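Local coordinates for encapsulated ferritin-like protein (Haliangium ochraceum, PDB 5N5F) that oxidises Fe(2+) to Fe(3+) as a ferritin-like ferroxidase, the cargo of an encapsulin nanocompartment in which the mineralised iron is deposited, at residues 18-21 and 22-25; 74-77 and 78-81. All coordinates share one frame; numbering follows the deposited sequence.

Contact 1 (18-21 and 22-25); sequences TKNM and HRAL
Arg-23 lies back along its own helix over the preceding turn, its CG 3.4 Å from the carbonyl O of Lys-19. With CG anti to the carbonyl carbon (chi1 -63°) and the chain extended from there to NE, the side chain runs toward the start of helix 16-44 and brings NH1 of the guanidinium beside Lys-19 CB and Asn-20 OD1. Arg-23 NH1 comes 3.8 Å from Lys-19 CB. A weak hydrogen bond, 3.2 Å long, runs from Arg-23 NH1 to Asn-20 OD1. That bond is strongly bent, 122° at the hydrogen, and the amide and guanidinium planes stand 47° apart, so the two groups meet askew rather than as a flat pair. Their firmer partners are on other chains: Arg-23 NE forms a salt bridge with Glu-9 of a neighbouring subunit, and Asn-20 ND2 is hydrogen-bonded to Ser-46 of another.

On another side of the helix, Met-21 CG lies 3.9 Å from Leu-25 CD1, one turn on, and both side chains pack against Ile-72 of helix 48-75. The His-22 side chain starts close to the previous turn, His-22 CB being 3.3 Å from Lys-19 O, but with CG anti to the backbone N its ring leads away, and ND1 is hydrogen-bonded to Asp-36 of a third neighbouring subunit.

Beneath the side chains the backbone is regular alpha helix: the amides of His-22 to Leu-25 bond in turn to the carbonyls of Thr-18 to Met-21, with His-22 N 2.8 Å from Thr-18 O. Met-21 and Leu-25 thus pack on helix 48-75, while the polar ends of Asn-20, His-22 and Arg-23 reach other subunits, consistent with a helix that helps to join the decameric ring.

Contact 2 (74-77 and 78-81); sequences RRSP and VFDA
Ser-76 OG accepts a hydrogen bond from Phe-79 N, 3.3 Å away and nearly straight at 167°. The same oxygen is 3.2 Å from Val-78 CG1 and lies at the edge of the Phe-79 ring, near its plane, 3.4 Å from CD1. It is placed there by a chi1 of 172°, which swings OG anti to the backbone N and beside the carbonyl carbon, at the N-terminal end of helix 77-86, facing the amide of Phe-79. The backbone adds a second grip, Asp-80 N bonding to Ser-76 O at 3.0 Å, and Ala-81 N follows with a bond to Pro-77 O. An alanine in place of Ser-76 would lack OG, which is likely to leave the Phe-79 amide without its capping acceptor at the helix start.

Farther out, the Phe-79 ring rests on Leu-69 and Ile-72 of helix 48-75 and on Val-62 of a neighbouring subunit. Asp-80 OD1 forms a salt bridge with Arg-73 of helix 48-75, tying the two helices together, while OD2 pairs with Arg-84 one turn on in its own helix. The arrangement is a serine N-cap, with proline at the first helical position, opening helix 77-86 after helix 48-75.

In the fold
Contact 1 lies within helix 16-44, whereas contact 2 marks the passage from helix 48-75 to helix 77-86. Their centres are 13 Å apart, and they touch through Leu-25 CD2 and Phe-79 CZ, 4.2 Å from each other. Ile-72 of helix 48-75 packs against both contacts, joining them within the chain, and one and the same neighbouring subunit reaches both. Each lies some distance from Glu-31, an iron ligand by similarity, whose side chain is about 8 Å from that of Ala-24 and about 12 Å from that of Phe-79. Both contacts belong to the N-terminal domain of the protein, which crystallizes as a decameric ring.

Contact 1 (18-21 and 22-25)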
loop_
_atom_site.group_PDB
_atom_site.type_symbol
_atom_site.label_atom_id
_atom_site.label_comp_id
_atom_site.label_asym_id
_atom_site.label_seq_id
_atom_site.Cartn_x
_atom_site.Cartn_y
_atom_site.Cartn_z
ATOM N N THR B 18 -0.445 -3.011 -26.865
ATOM C CA THR B 18 0.008 -3.276 -25.504
ATOM C C THR B 18 -0.898 -2.596 -24.487
ATOM O O THR B 18 -1.256 -3.194 -23.465
ATOM C CB THR B 18 1.453 -2.808 -25.332
ATOM O OG1 THR B 18 2.305 -3.550 -26.215
ATOM C CG2 THR B 18 1.929 -3.012 -23.899
ATOM N N LYS B 19 -1.284 -1.346 -24.751
ATOM C CA LYS B 19 -2.107 -0.612 -23.795
ATOM C C LYS B 19 -3.512 -1.194 -23.708
ATOM O O LYS B 19 -4.087 -1.275 -22.617
ATOM C CB LYS B 19 -2.151 0.867 -24.175
ATOM C CG LYS B 19 -0.787 1.545 -24.133
ATOM C CD LYS B 19 -0.907 3.047 -23.924
ATOM C CE LYS B 19 -1.366 3.762 -25.183
ATOM N NZ LYS B 19 -0.219 4.132 -26.053
ATOM N N ASN B 20 -4.083 -1.609 -24.841
ATOM C CA ASN B 20 -5.388 -2.262 -24.802
ATOM C C ASN B 20 -5.303 -3.628 -24.138
ATOM O O ASN B 20 -6.246 -4.043 -23.455
ATOM C CB ASN B 20 -5.957 -2.388 -26.214
ATOM C CG ASN B 20 -6.407 -1.057 -26.780
ATOM O OD1 ASN B 20 -6.988 -0.232 -26.073
ATOM N ND2 ASN B 20 -6.135 -0.837 -28.060
ATOM N N MET B 21 -4.192 -4.340 -24.327
ATOM C CA MET B 21 -3.989 -5.595 -23.613
ATOM C C MET B 21 -3.851 -5.353 -22.115
ATOM O O MET B 21 -4.315 -6.159 -21.301
ATOM C CB MET B 21 -2.748 -6.304 -24.153
ATOM C CG MET B 21 -2.617 -7.753 -23.726
ATOM S SD MET B 21 -3.973 -8.811 -24.277
ATOM C CE MET B 21 -4.095 -8.395 -26.013
ATOM N N HIS B 22 -3.203 -4.252 -21.734
ATOM C CA HIS B 22 -3.116 -3.890 -20.323
ATOM C C HIS B 22 -4.507 -3.691 -19.730
ATOM O O HIS B 22 -4.835 -4.258 -18.681
ATOM C CB HIS B 22 -2.263 -2.628 -20.169
ATOM C CG HIS B 22 -2.434 -1.933 -18.853
ATOM N ND1 HIS B 22 -1.987 -2.468 -17.665
ATOM C CD2 HIS B 22 -3.003 -0.743 -18.540
ATOM C CE1 HIS B 22 -2.273 -1.639 -16.677
ATOM N NE2 HIS B 22 -2.890 -0.585 -17.180
ATOM N N ARG B 23 -5.345 -2.896 -20.400
ATOM C CA ARG B 23 -6.699 -2.665 -19.905
ATOM C C ARG B 23 -7.456 -3.975 -19.741
ATOM O O ARG B 23 -8.180 -4.164 -18.757
ATOM C CB ARG B 23 -7.449 -1.722 -20.847
ATOM C CG ARG B 23 -6.837 -0.333 -20.932
ATOM C CD ARG B 23 -7.629 0.596 -21.839
ATOM N NE ARG B 23 -7.046 1.935 -21.862
ATOM C CZ ARG B 23 -6.194 2.388 -22.780
ATOM N NH1 ARG B 23 -5.810 1.624 -23.790
ATOM N NH2 ARG B 23 -5.727 3.626 -22.686
ATOM N N ALA B 24 -7.294 -4.902 -20.686
ATOM C CA ALA B 24 -8.006 -6.172 -20.587
ATOM C C ALA B 24 -7.428 -7.045 -19.480
ATOM O O ALA B 24 -8.179 -7.677 -18.727
ATOM C CB ALA B 24 -7.965 -6.902 -21.927
ATOM N N LEU B 25 -6.100 -7.093 -19.357
ATOM C CA LEU B 25 -5.487 -7.936 -18.335
ATOM C C LEU B 25 -5.828 -7.450 -16.928
ATOM O O LEU B 25 -6.071 -8.263 -16.029
ATOM C CB LEU B 25 -3.969 -7.992 -18.541
ATOM C CG LEU B 25 -3.499 -8.881 -19.700
ATOM C CD1 LEU B 25 -2.009 -8.679 -19.995
ATOM C CD2 LEU B 25 -3.780 -10.343 -19.390
#

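Contact 2 (74-77 and 78-81)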
loop_
_atom_site.group_PDB
_atom_site.type_symbol
_atom_site.label_atom_id
_atom_site.label_comp_id
_atom_site.label_asym_id
_atom_site.label_seq_id
_atom_site.Cartn_x
_atom_site.Cartn_y
_atom_site.Cartn_z
ATOM N N ARG B 74 -8.344 -13.682 -28.865
ATOM C CA ARG B 74 -8.511 -13.341 -30.270
ATOM C C ARG B 74 -7.451 -12.375 -30.783
ATOM O O ARG B 74 -7.315 -12.229 -32.002
ATOM C CB ARG B 74 -9.906 -12.753 -30.492
ATOM C CG ARG B 74 -11.024 -13.754 -30.261
ATOM C CD ARG B 74 -12.397 -13.105 -30.369
ATOM N NE ARG B 74 -13.462 -14.065 -30.095
ATOM C CZ ARG B 74 -14.752 -13.845 -30.328
ATOM N NH1 ARG B 74 -15.153 -12.691 -30.846
ATOM N NH2 ARG B 74 -15.640 -14.784 -30.044
ATOM N N ARG B 75 -6.688 -11.731 -29.897
ATOM C CA ARG B 75 -5.684 -10.755 -30.304
ATOM C C ARG B 75 -4.289 -11.102 -29.798
ATOM O O ARG B 75 -3.353 -10.320 -30.005
ATOM C CB ARG B 75 -6.086 -9.358 -29.825
ATOM C CG ARG B 75 -7.296 -8.798 -30.549
ATOM C CD ARG B 75 -7.847 -7.585 -29.838
ATOM N NE ARG B 75 -9.008 -7.038 -30.531
ATOM C CZ ARG B 75 -10.224 -7.574 -30.496
ATOM N NH1 ARG B 75 -10.450 -8.682 -29.800
ATOM N NH2 ARG B 75 -11.218 -7.004 -31.160
ATOM N N SER B 76 -4.118 -12.253 -29.152
ATOM C CA SER B 76 -2.824 -12.650 -28.601
ATOM C C SER B 76 -2.484 -14.055 -29.077
ATOM O O SER B 76 -3.026 -15.040 -28.545
ATOM C CB SER B 76 -2.818 -12.597 -27.082
ATOM O OG SER B 76 -1.617 -13.168 -26.591
ATOM N N PRO B 77 -1.584 -14.191 -30.055
ATOM C CA PRO B 77 -1.199 -15.536 -30.509
ATOM C C PRO B 77 -0.666 -16.424 -29.398
ATOM O O PRO B 77 -0.880 -17.642 -29.442
ATOM C CB PRO B 77 -0.123 -15.255 -31.569
ATOM C CG PRO B 77 -0.408 -13.879 -32.052
ATOM C CD PRO B 77 -0.968 -13.131 -30.872
ATOM N N VAL B 78 0.023 -15.864 -28.400
ATOM C CA VAL B 78 0.584 -16.708 -27.349
ATOM C C VAL B 78 -0.518 -17.231 -26.432
ATOM O O VAL B 78 -0.489 -18.395 -26.011
ATOM C CB VAL B 78 1.674 -15.950 -26.568
ATOM C CG1 VAL B 78 1.098 -14.742 -25.832
ATOM C CG2 VAL B 78 2.374 -16.889 -25.602
ATOM N N PHE B 79 -1.510 -16.394 -26.108
ATOM C CA PHE B 79 -2.652 -16.886 -25.338
ATOM C C PHE B 79 -3.412 -17.953 -26.117
ATOM O O PHE B 79 -3.834 -18.967 -25.551
ATOM C CB PHE B 79 -3.586 -15.733 -24.966
ATOM C CG PHE B 79 -3.321 -15.147 -23.602
ATOM C CD1 PHE B 79 -2.366 -14.159 -23.428
ATOM C CD2 PHE B 79 -4.040 -15.578 -22.496
ATOM C CE1 PHE B 79 -2.124 -13.616 -22.178
ATOM C CE2 PHE B 79 -3.804 -15.038 -21.240
ATOM C CZ PHE B 79 -2.846 -14.055 -21.082
ATOM N N ASP B 80 -3.594 -17.743 -27.421
ATOM C CA ASP B 80 -4.288 -18.731 -28.240
ATOM C C ASP B 80 -3.559 -20.070 -28.213
ATOM O O ASP B 80 -4.162 -21.117 -27.952
ATOM C CB ASP B 80 -4.420 -18.210 -29.671
ATOM C CG ASP B 80 -5.239 -19.129 -30.557
ATOM O OD1 ASP B 80 -6.308 -19.606 -30.115
ATOM O OD2 ASP B 80 -4.804 -19.379 -31.701
ATOM N N ALA B 81 -2.249 -20.050 -28.461
ATOM C CA ALA B 81 -1.484 -21.291 -28.532
ATOM C C ALA B 81 -1.556 -22.060 -27.218
ATOM O O ALA B 81 -1.879 -23.254 -27.201
ATOM C CB ALA B 81 -0.032 -20.985 -28.905
#